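Local structure of nucleoside diphosphate kinase family protein (Babesia bovis, 3JS9) at residues R11-M15 with E134-F139. The protein probably catalyses the magnesium-dependent transfer of a terminal phosphate from a nucleoside triphosphate to a nucleoside diphosphate through a phosphohistidine intermediate. Residues are numbered along the deposited sequence; the frame is centred on the assembly and turned at random.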
ATOM      1  N   ARG A  11      -7.123  -3.251  27.492  1.00 24.84           N
ATOM      2  CA  ARG A  11      -7.738  -2.377  26.520  1.00 23.97           C
ATOM      3  C   ARG A  11      -7.016  -1.055  26.587  1.00 23.75           C
ATOM      4  O   ARG A  11      -6.731  -0.570  27.698  1.00 24.37           O
ATOM      5  CB  ARG A  11      -9.195  -2.145  26.861  1.00 23.51           C
ATOM      6  CG  ARG A  11     -10.050  -3.312  26.522  1.00 25.98           C
ATOM      7  CD  ARG A  11     -11.458  -3.191  27.079  1.00 27.88           C
ATOM      8  NE  ARG A  11     -12.251  -4.320  26.611  1.00 28.69           N
ATOM      9  CZ  ARG A  11     -13.567  -4.439  26.745  1.00 29.99           C
ATOM     10  NH1 ARG A  11     -14.281  -3.469  27.329  1.00 31.93           N
ATOM     11  NH2 ARG A  11     -14.167  -5.523  26.264  1.00 27.61           N
ATOM     12  N   THR A  12      -6.764  -0.447  25.424  1.00 22.44           N
ATOM     13  CA  THR A  12      -6.086   0.822  25.376  1.00 20.83           C
ATOM     14  C   THR A  12      -6.887   1.873  24.605  1.00 20.61           C
ATOM     15  O   THR A  12      -7.649   1.558  23.675  1.00 20.82           O
ATOM     16  CB  THR A  12      -4.658   0.681  24.806  1.00 21.40           C
ATOM     17  OG1 THR A  12      -3.957   1.908  25.026  1.00 23.28           O
ATOM     18  CG2 THR A  12      -4.650   0.345  23.294  1.00 18.52           C
ATOM     19  N   TYR A  13      -6.732   3.129  24.996  1.00 19.08           N
ATOM     20  CA  TYR A  13      -7.460   4.169  24.326  1.00 18.04           C
ATOM     21  C   TYR A  13      -6.534   4.791  23.288  1.00 18.04           C
ATOM     22  O   TYR A  13      -5.403   5.196  23.608  1.00 17.82           O
ATOM     23  CB  TYR A  13      -7.979   5.189  25.329  1.00 17.49           C
ATOM     24  CG  TYR A  13      -8.635   6.354  24.648  1.00 16.79           C
ATOM     25  CD1 TYR A  13      -9.834   6.185  23.966  1.00 15.99           C
ATOM     26  CD2 TYR A  13      -8.028   7.625  24.635  1.00 15.03           C
ATOM     27  CE1 TYR A  13     -10.432   7.249  23.283  1.00 15.80           C
ATOM     28  CE2 TYR A  13      -8.622   8.695  23.963  1.00 15.01           C
ATOM     29  CZ  TYR A  13      -9.827   8.497  23.292  1.00 16.03           C
ATOM     30  OH  TYR A  13     -10.428   9.541  22.614  1.00 17.31           O
ATOM     31  N   ILE A  14      -6.994   4.834  22.040  1.00 17.13           N
ATOM     32  CA  ILE A  14      -6.195   5.390  20.945  1.00 16.71           C
ATOM     33  C   ILE A  14      -7.026   6.530  20.302  1.00 17.13           C
ATOM     34  O   ILE A  14      -8.208   6.341  19.990  1.00 15.86           O
ATOM     35  CB  ILE A  14      -5.814   4.277  19.859  1.00 16.49           C
ATOM     36  CG1 ILE A  14      -5.144   3.023  20.469  1.00 15.63           C
ATOM     37  CG2 ILE A  14      -5.031   4.863  18.639  1.00 15.14           C
ATOM     38  CD1 ILE A  14      -3.681   3.151  21.033  1.00 10.00           C
ATOM     39  N   MET A  15      -6.401   7.686  20.065  1.00 17.47           N
ATOM     40  CA  MET A  15      -7.148   8.821  19.563  1.00 18.50           C
ATOM     41  C   MET A  15      -6.438   9.575  18.428  1.00 18.88           C
ATOM     42  O   MET A  15      -5.331  10.125  18.591  1.00 20.32           O
ATOM     43  CB  MET A  15      -7.506   9.771  20.713  1.00 18.15           C
ATOM     44  CG  MET A  15      -8.330  10.983  20.262  1.00 20.07           C
ATOM     45  SD  MET A  15      -8.858  12.138  21.575  1.00 23.33           S
ATOM     46  CE  MET A  15      -7.257  12.493  22.360  1.00 14.68           C
ATOM     47  N   GLU A 134      -8.998   6.588  30.584  1.00 23.75           N
ATOM     48  CA  GLU A 134      -9.282   7.105  29.253  1.00 23.40           C
ATOM     49  C   GLU A 134     -10.441   6.350  28.582  1.00 22.81           C
ATOM     50  O   GLU A 134     -11.326   6.985  27.975  1.00 22.05           O
ATOM     51  CB  GLU A 134      -8.020   7.107  28.382  1.00 23.25           C
ATOM     52  CG  GLU A 134      -7.058   8.244  28.667  1.00 22.95           C
ATOM     53  CD  GLU A 134      -5.627   7.959  28.172  1.00 23.24           C
ATOM     54  OE1 GLU A 134      -5.404   7.110  27.284  1.00 23.23           O
ATOM     55  OE2 GLU A 134      -4.702   8.589  28.692  1.00 24.94           O
ATOM     56  N   CYS A 135     -10.447   5.021  28.725  1.00 22.03           N
ATOM     57  CA  CYS A 135     -11.506   4.181  28.111  1.00 22.58           C
ATOM     58  C   CYS A 135     -12.895   4.499  28.649  1.00 22.28           C
ATOM     59  O   CYS A 135     -13.867   4.614  27.864  1.00 22.68           O
ATOM     60  CB  CYS A 135     -11.212   2.677  28.252  1.00 22.76           C
ATOM     61  SG  CYS A 135      -9.830   2.112  27.214  1.00 22.80           S
ATOM     62  N   ALA A 136     -12.981   4.663  29.975  1.00 21.52           N
ATOM     63  CA  ALA A 136     -14.238   5.047  30.634  1.00 20.75           C
ATOM     64  C   ALA A 136     -14.595   6.515  30.404  1.00 20.40           C
ATOM     65  O   ALA A 136     -15.780   6.864  30.331  1.00 20.47           O
ATOM     66  CB  ALA A 136     -14.199   4.735  32.110  1.00 20.08           C
ATOM     67  N   LEU A 137     -13.577   7.366  30.302  1.00 19.91           N
ATOM     68  CA  LEU A 137     -13.790   8.794  30.070  1.00 19.95           C
ATOM     69  C   LEU A 137     -14.311   9.150  28.664  1.00 19.87           C
ATOM     70  O   LEU A 137     -15.182   9.991  28.525  1.00 20.00           O
ATOM     71  CB  LEU A 137     -12.500   9.568  30.349  1.00 20.15           C
ATOM     72  CG  LEU A 137     -12.453  11.053  29.964  1.00 19.95           C
ATOM     73  CD1 LEU A 137     -13.411  11.875  30.830  1.00 19.78           C
ATOM     74  CD2 LEU A 137     -11.051  11.594  30.085  1.00 17.85           C
ATOM     75  N   TRP A 138     -13.777   8.523  27.618  1.00 19.99           N
ATOM     76  CA  TRP A 138     -14.138   8.920  26.242  1.00 19.88           C
ATOM     77  C   TRP A 138     -15.364   8.171  25.665  1.00 20.23           C
ATOM     78  O   TRP A 138     -16.021   8.628  24.717  1.00 19.71           O
ATOM     79  CB  TRP A 138     -12.918   8.783  25.330  1.00 18.91           C
ATOM     80  CG  TRP A 138     -11.850   9.792  25.616  1.00 17.75           C
ATOM     81  CD1 TRP A 138     -10.790   9.663  26.490  1.00 15.00           C
ATOM     82  CD2 TRP A 138     -11.746  11.111  25.047  1.00 14.96           C
ATOM     83  NE1 TRP A 138     -10.021  10.810  26.459  1.00 15.33           N
ATOM     84  CE2 TRP A 138     -10.586  11.708  25.585  1.00 15.10           C
ATOM     85  CE3 TRP A 138     -12.489  11.818  24.092  1.00 14.15           C
ATOM     86  CZ2 TRP A 138     -10.167  12.983  25.211  1.00 16.74           C
ATOM     87  CZ3 TRP A 138     -12.069  13.080  23.706  1.00 15.00           C
ATOM     88  CH2 TRP A 138     -10.924  13.663  24.279  1.00 17.16           C
ATOM     89  N   PHE A 139     -15.670   7.029  26.259  1.00 20.60           N
ATOM     90  CA  PHE A 139     -16.736   6.167  25.764  1.00 21.47           C
ATOM     91  C   PHE A 139     -17.696   5.790  26.883  1.00 21.98           C
ATOM     92  O   PHE A 139     -17.264   5.353  27.955  1.00 23.08           O
ATOM     93  CB  PHE A 139     -16.122   4.885  25.198  1.00 20.30           C
ATOM     94  CG  PHE A 139     -15.555   5.032  23.800  1.00 21.09           C
ATOM     95  CD1 PHE A 139     -14.179   5.119  23.591  1.00 19.99           C
ATOM     96  CD2 PHE A 139     -16.396   5.040  22.682  1.00 19.71           C
ATOM     97  CE1 PHE A 139     -13.676   5.234  22.301  1.00 18.96           C
ATOM     98  CE2 PHE A 139     -15.877   5.135  21.395  1.00 17.45           C
ATOM     99  CZ  PHE A 139     -14.531   5.237  21.209  1.00 15.45           C
TER
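In the ferredoxin-like alpha/beta core of the nucleoside diphosphate kinase fold, helix 128-138 packs on the antiparallel sheet, its final turn meeting strand 10-16 mainly through Tyr13 and Trp138. The axes of strand 11-15 and helix segment 134-138 come within 8.0 Å. Tyr13 and the five-membered ring of Trp138 form an offset stack: the planes differ by 9° and the centroids lie 4.1 Å apart. The shift puts Tyr13 OH over the indole face, 3.2 Å from Trp138 CD2. Tyr13 CG stands anti to the backbone N (chi1 175°), which carries the ring out over the indole. Farther along the strand, Met15 SD makes a Met-aromatic contact, 4.0 Å from the centroid of the six-membered ring of Trp138 and 20° from its normal. Phe139 CE1, from the first residue beyond the helix, lies 3.9 Å from Tyr13 CE1, at the edge of the tyrosine ring and in its plane. On the other flank, Glu134 CB touches Tyr13 CB at 3.6 Å, while Glu134 OE1 is hydrogen-bonded to Ser125 OG and to His123 NE2. His123 is the predicted phosphohistidine, so Glu134 probably orients it, and Ser125 OG also bonds Tyr13 N. Toward the start of the strand segment, Cys135 SG rests against the backbone, 3.9 Å from Thr12 C.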